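Local coordinates for tail fiber protein (Acinetobacter phage AM24, PDB 5W5P), which probably recognises and degrades the capsular polysaccharide of Acinetobacter baumannii as the trimeric tailspike of the phage, at the interface of chains A and B. Residues are numbered along the deposited sequence; one frame, centred on the assembly and turned at random. Chains: chain A/B, Tail fiber protein.

Contact 1: the interface of chains A and B. Residues chain A 288, 290, 315, 337; chain B 158, 228, 259, 281.
Strand ends of chain A, carrying A:Phe288, A:Glu290, A:Leu315 and A:Tyr337, press against B:Asn228, B:Ser259 and B:Asn281 where the parallel beta-helices typical of phage tailspikes pack side by side in the trimer. B:Asn228 and B:Ser259 are one-residue breaks between short strands and B:Asn281 ends a two-residue break; all three have positive phi and present their side chains to chain A.

Direct polar contact is made by the amide of B:Asn228, whose ND2 donates to the carboxylate OE2 of A:Glu290 at 3.3 Å. The bond is nearly straight (169° at H) and uses the anti lone pair of OE2, with carboxylate and amide almost coplanar, 4° apart. A water joins the same OE2 to the other end of the amide, lying 2.9 Å from B:Asn228 OD1, and also meets the hydroxyl OG of B:Ser259. That hydroxyl accepts a second amide N-H within chain B, from B:Asn281 ND2 at 3.0 Å; the bond lies in the amide plane and should fix the amide's rotation.

Ring and van der Waals contacts make up the other group. B:Asn281, with CG anti to the backbone N (chi1 -179°), lays CB over one face of the A:Tyr337 ring, near the rim at CD2, 3.5 Å away. Its ND2 meets A:Leu315 CB at 3.6 Å. The A:Phe288 ring slides past B:Asn228 in the opposite direction: CE2 touches CA of that asparagine at 3.6 Å, while CZ comes 3.7 Å from the backbone O of B:Ser259. Beyond the carboxylate, B:Ile158 crosses A:Glu290 at about a right angle, its CB 3.7 Å from the carboxylate carbon CD.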
# COMPACT_ATOMS: atom_id res chain seq x y z
N PHE A 288 -0.31 15.50 3.79
CA PHE A 288 0.23 16.20 4.96
C PHE A 288 -0.89 17.03 5.59
O PHE A 288 -1.18 18.14 5.13
CB PHE A 288 1.41 17.08 4.56
CG PHE A 288 2.59 16.31 4.01
CD1 PHE A 288 2.96 15.09 4.56
CD2 PHE A 288 3.33 16.82 2.95
CE1 PHE A 288 4.05 14.39 4.06
CE2 PHE A 288 4.43 16.13 2.45
CZ PHE A 288 4.78 14.91 3.01
N GLU A 290 -2.28 19.08 8.78
CA GLU A 290 -1.81 19.77 9.97
C GLU A 290 -2.96 20.55 10.59
O GLU A 290 -3.51 21.45 9.95
CB GLU A 290 -0.64 20.71 9.63
CG GLU A 290 0.49 20.04 8.86
CD GLU A 290 1.53 19.40 9.78
OE1 GLU A 290 1.22 19.19 10.98
OE2 GLU A 290 2.65 19.12 9.31
N LEU A 315 -0.33 11.95 7.08
CA LEU A 315 0.09 12.65 8.29
C LEU A 315 -1.14 13.27 8.92
O LEU A 315 -1.95 13.90 8.23
CB LEU A 315 1.14 13.71 7.98
CG LEU A 315 1.40 14.85 8.97
CD1 LEU A 315 2.24 14.38 10.13
CD2 LEU A 315 2.10 16.00 8.25
N TYR A 337 0.29 8.11 10.10
CA TYR A 337 1.10 8.76 11.13
C TYR A 337 0.17 9.67 11.92
O TYR A 337 -0.23 10.73 11.43
CB TYR A 337 2.26 9.52 10.50
CG TYR A 337 3.17 10.28 11.45
CD1 TYR A 337 2.79 11.50 12.00
CD2 TYR A 337 4.44 9.80 11.76
CE1 TYR A 337 3.61 12.19 12.85
CE2 TYR A 337 5.28 10.50 12.61
CZ TYR A 337 4.86 11.69 13.15
OH TYR A 337 5.69 12.40 14.00
N ILE B 158 4.03 24.93 8.91
CA ILE B 158 3.24 23.76 8.56
C ILE B 158 1.79 24.13 8.29
O ILE B 158 1.09 23.40 7.57
CB ILE B 158 3.33 22.68 9.66
CG1 ILE B 158 3.10 23.29 11.05
CG2 ILE B 158 4.66 21.93 9.59
CD1 ILE B 158 3.37 22.33 12.19
N ASN B 228 7.71 18.68 5.10
CA ASN B 228 6.55 18.47 4.24
C ASN B 228 6.94 18.60 2.77
O ASN B 228 6.47 19.48 2.04
CB ASN B 228 5.42 19.45 4.61
CG ASN B 228 4.86 19.21 6.01
OD1 ASN B 228 5.52 18.63 6.87
ND2 ASN B 228 3.64 19.67 6.24
N SER B 259 8.55 14.42 7.64
CA SER B 259 7.53 14.45 6.59
C SER B 259 8.16 14.68 5.22
O SER B 259 7.98 15.72 4.58
CB SER B 259 6.47 15.50 6.90
OG SER B 259 5.70 15.15 8.03
N ASN B 281 7.74 10.33 9.89
CA ASN B 281 6.78 10.27 8.79
C ASN B 281 7.50 10.31 7.43
O ASN B 281 7.40 11.25 6.66
CB ASN B 281 5.76 11.41 8.92
CG ASN B 281 4.73 11.39 7.82
OD1 ASN B 281 4.16 10.35 7.49
ND2 ASN B 281 4.49 12.56 7.23
O HOH W 1 5.37 17.81 9.61

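Contact 2: the interface of chains A and B. Residues chain A 447-448, 451, 616; chain B 400, 425-426, 443.
The puckered pyrrolidine ring of B:Pro443 meets chain A through its edge carbons: CG comes 3.5 Å from the backbone O of A:Val616, and CB lies 3.7 Å from the backbone O of A:Val451. The methyl CG2 of A:Thr447 also approaches CB, the two residues crossing at about a right angle. The flat group here, the carboxylate of A:Glu448, faces chain B through a water, which sits 2.7 Å from its OE2. This is a junction in the tailspike trimer, where the 3-10 helix 446-449 of chain A, just ahead of strand 451-461, meets loops of chain B.

Two threonine hydroxyls form the direct polar link. A:Thr447 OG1 and B:Thr426 OG1 are hydrogen-bonded at 2.8 Å, with no telling from the structure which one donates. A chi1 of 54° sets the A:Thr447 hydroxyl between its own backbone N and carbonyl carbon, turned toward B:Thr426, and leaves CG2 for the proline. B:Thr426 OG1 also contacts the water held by A:Glu448, so this hydroxyl connects neighbouring residues of the 3-10 helix, one directly and one through solvent.

Beside the threonine pair, B:Val425 splits its two methyls between different parts of chain A. Its CG1 methyl packs against the backbone of A:Glu448, 3.5 Å from CA, whereas the CG2 branch turns to A:Val616 and meets the CG1 methyl there at 3.9 Å. The backbone O of B:Val425 comes 3.3 Å from A:Thr447 CB. At the carbonyl end of A:Glu448, the methyl CD1 of B:Leu400 lies 4.2 Å from the backbone O of that glutamate.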
# COMPACT_ATOMS: atom_id res chain seq x y z
N THR A 447 1.66 -18.11 17.94
CA THR A 447 3.07 -17.83 17.65
C THR A 447 3.69 -16.94 18.71
O THR A 447 4.85 -17.13 19.09
CB THR A 447 3.19 -17.19 16.27
OG1 THR A 447 2.33 -16.04 16.22
CG2 THR A 447 2.77 -18.17 15.18
N GLU A 448 2.94 -15.94 19.20
CA GLU A 448 3.45 -15.06 20.25
C GLU A 448 3.57 -15.77 21.59
O GLU A 448 4.24 -15.26 22.50
CB GLU A 448 2.55 -13.83 20.36
CG GLU A 448 2.45 -13.04 19.05
CD GLU A 448 1.82 -11.66 19.21
OE1 GLU A 448 1.16 -11.41 20.24
OE2 GLU A 448 2.00 -10.83 18.30
N VAL A 451 4.55 -21.08 20.52
CA VAL A 451 4.02 -22.38 20.11
C VAL A 451 4.21 -22.51 18.61
O VAL A 451 3.87 -21.60 17.85
CB VAL A 451 2.53 -22.51 20.49
CG1 VAL A 451 1.95 -23.79 19.92
CG2 VAL A 451 2.36 -22.46 22.01
N VAL A 616 11.96 -19.52 20.54
CA VAL A 616 10.58 -19.30 20.14
C VAL A 616 10.01 -20.46 19.33
O VAL A 616 8.77 -20.58 19.24
CB VAL A 616 10.41 -17.98 19.37
CG1 VAL A 616 10.53 -16.80 20.32
CG2 VAL A 616 11.44 -17.88 18.26
N LEU B 400 5.48 -9.43 24.88
CA LEU B 400 6.00 -8.68 23.74
C LEU B 400 5.18 -7.43 23.45
O LEU B 400 5.16 -6.95 22.32
CB LEU B 400 6.07 -9.57 22.50
CG LEU B 400 6.56 -11.01 22.65
CD1 LEU B 400 6.31 -11.79 21.37
CD2 LEU B 400 8.04 -11.04 23.03
N VAL B 425 8.63 -13.89 15.37
CA VAL B 425 7.68 -14.76 16.03
C VAL B 425 6.54 -15.17 15.11
O VAL B 425 6.13 -16.33 15.09
CB VAL B 425 7.16 -14.10 17.33
CG1 VAL B 425 5.78 -14.60 17.67
CG2 VAL B 425 8.12 -14.40 18.48
N THR B 426 6.01 -14.23 14.32
CA THR B 426 4.88 -14.50 13.44
C THR B 426 5.29 -14.30 11.99
O THR B 426 5.79 -13.23 11.62
CB THR B 426 3.68 -13.59 13.76
OG1 THR B 426 3.36 -13.68 15.16
CG2 THR B 426 2.47 -13.97 12.93
N PRO B 443 8.47 -19.72 14.66
CA PRO B 443 7.26 -20.55 14.74
C PRO B 443 6.60 -20.69 13.38
O PRO B 443 6.68 -19.81 12.53
CB PRO B 443 6.36 -19.78 15.72
CG PRO B 443 7.30 -18.94 16.52
CD PRO B 443 8.41 -18.56 15.58
O HOH W 2 3.46 -11.41 16.10

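About 34 Å separates the C-alpha centres of contact 1 and contact 2, and the two share no residue or secondary-structure element. Both join the same pair of chains in the deposited trimer, at different levels along the spike. Contact 1 pairs the strand-rich shafts, whereas contact 2 lies at the junction with the C-terminal domains, where chain A leaves its shaft and its last domain comes close to chain B. Each recurs in the other copies of the protein, so the trimer is tied at separate levels, which probably limits both sliding and splaying of the chains.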